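Local coordinates for biotin binding protein A (Gallus gallus, PDB 2C1S) that binds biotin as a tetrameric member of the avidin family, each subunit holding the vitamin in its own beta-barrel pocket, at the interface of chains A and B. Residues are numbered along the deposited sequence; one frame, centred on the assembly and turned at random. Chains: chain A/B, Biotin binding protein A.

The interface of chains A and B. Residues chain A 71-72, 75-78; chain B 55, 65-67.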
# COMPACT_ATOMS: atom_id res chain seq x y z
N GLN A 71 -1.70 3.98 18.75
CA GLN A 71 -2.89 4.76 19.08
C GLN A 71 -2.49 6.20 19.41
O GLN A 71 -2.21 6.53 20.58
CB GLN A 71 -3.60 4.07 20.25
CG GLN A 71 -4.98 4.61 20.68
CD GLN A 71 -5.28 4.18 22.11
OE1 GLN A 71 -4.63 4.67 23.03
NE2 GLN A 71 -6.22 3.21 22.30
N TRP A 72 -2.42 7.04 18.38
CA TRP A 72 -1.92 8.41 18.50
C TRP A 72 -2.74 9.16 19.52
O TRP A 72 -3.96 9.12 19.47
CB TRP A 72 -1.96 9.14 17.16
CG TRP A 72 -1.19 8.39 16.11
CD1 TRP A 72 -1.71 7.72 15.04
CD2 TRP A 72 0.25 8.20 16.05
NE1 TRP A 72 -0.69 7.14 14.30
CE2 TRP A 72 0.52 7.41 14.90
CE3 TRP A 72 1.33 8.63 16.84
CZ2 TRP A 72 1.82 7.05 14.52
CZ3 TRP A 72 2.63 8.28 16.45
CH2 TRP A 72 2.87 7.49 15.30
N ALA A 75 -4.12 12.67 17.75
CA ALA A 75 -4.82 12.57 16.47
C ALA A 75 -5.87 11.46 16.48
O ALA A 75 -5.79 10.54 17.29
CB ALA A 75 -3.81 12.36 15.32
N ASP A 76 -6.85 11.57 15.58
CA ASP A 76 -7.93 10.58 15.47
C ASP A 76 -7.58 9.39 14.60
O ASP A 76 -8.35 8.45 14.46
CB ASP A 76 -9.21 11.26 15.01
CG ASP A 76 -9.61 12.39 15.93
OD1 ASP A 76 -9.35 12.22 17.14
OD2 ASP A 76 -10.14 13.43 15.48
N SER A 77 -6.37 9.40 14.08
CA SER A 77 -5.93 8.39 13.13
C SER A 77 -5.27 7.24 13.90
O SER A 77 -5.00 7.36 15.11
CB SER A 77 -4.91 9.04 12.21
OG SER A 77 -3.84 9.52 13.01
N THR A 78 -4.99 6.15 13.20
CA THR A 78 -4.32 4.98 13.77
C THR A 78 -3.32 4.55 12.72
O THR A 78 -3.62 4.59 11.53
CB THR A 78 -5.30 3.82 14.08
OG1 THR A 78 -6.14 4.22 15.17
CG2 THR A 78 -4.56 2.60 14.52
N GLN B 55 -8.94 3.88 19.01
CA GLN B 55 -9.08 5.22 19.54
C GLN B 55 -10.37 5.34 20.37
O GLN B 55 -11.33 4.62 20.13
CB GLN B 55 -9.03 6.30 18.45
CG GLN B 55 -7.70 6.37 17.69
CD GLN B 55 -6.64 7.19 18.40
OE1 GLN B 55 -6.87 7.78 19.47
NE2 GLN B 55 -5.48 7.25 17.79
N THR B 65 -11.00 5.11 14.73
CA THR B 65 -10.13 4.21 13.99
C THR B 65 -9.49 3.20 14.94
O THR B 65 -9.43 3.42 16.16
CB THR B 65 -9.03 4.97 13.24
OG1 THR B 65 -8.27 5.73 14.19
CG2 THR B 65 -9.62 5.89 12.15
N PHE B 66 -9.05 2.06 14.39
CA PHE B 66 -8.42 1.00 15.15
C PHE B 66 -7.50 0.17 14.25
O PHE B 66 -7.58 0.24 13.02
CB PHE B 66 -9.49 0.08 15.75
CG PHE B 66 -10.33 -0.63 14.74
CD1 PHE B 66 -10.06 -1.95 14.41
CD2 PHE B 66 -11.45 0.01 14.16
CE1 PHE B 66 -10.85 -2.64 13.47
CE2 PHE B 66 -12.25 -0.67 13.21
CZ PHE B 66 -11.97 -1.99 12.88
N GLY B 67 -6.65 -0.64 14.87
CA GLY B 67 -5.73 -1.46 14.13
C GLY B 67 -5.44 -2.71 14.92
O GLY B 67 -5.58 -2.74 16.16
O HOH W 1 -10.59 7.78 15.78
O HOH W 2 -8.64 10.42 19.22
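B:Gln55 reaches from a loop of its own barrel in among the backbone carbonyls of A:Trp72 and A:Ser77, in the turn of chain A that joins strand 66-71 to strand 78-87. CG is anti to the carbonyl carbon and the chain then bends (chi2 -84°), which delivers NE2 to two acceptors. B:Gln55 NE2 donates to A:Trp72 O at 2.9 Å, in the amide plane and onto a carbonyl lone pair, whereas the 2.7 Å bond from NE2 to A:Ser77 O leaves that plane by 29° and is less straight. Two loop carbonyls thus grip one nitrogen and largely fix the rotation of the amide. Alongside, the CG methylene of A:Gln71 passes B:Gln55 CD at 3.8 Å, a looser apolar contact between side chains that slide past each other in opposite directions. An alanine in place of B:Gln55 would probably leave the carbonyls of A:Trp72 and A:Ser77 without their shared donor and open a gap against the A:Gln71 methylene.

Next to this tight cluster, the side chains of B:Thr65 and A:Thr78 pass alongside each other, also in opposite directions, their hydroxyls 2.8 Å apart (OG1 to OG1) in a hydrogen bond, and B:Thr65 OG1 also donates to A:Asp76 O at 2.7 Å. The A:Thr78 methyl, anti to its backbone N, lies instead toward the backbone of B:Phe66 and B:Gly67, with CG2 3.8 Å from B:Phe66 C.

At the A:Asp76 carboxylate the contact is carried by water: water 2 links OD1 to B:Gln55 OE1, the longer leg, from the water to OE1, being 3.2 Å. This patch is part of a two-fold subunit interface, so its twin recurs with the chains exchanged. Water 1 joins A:Asp76 O to the backbone nitrogen of B:Thr65, lying 2.9 Å from that N.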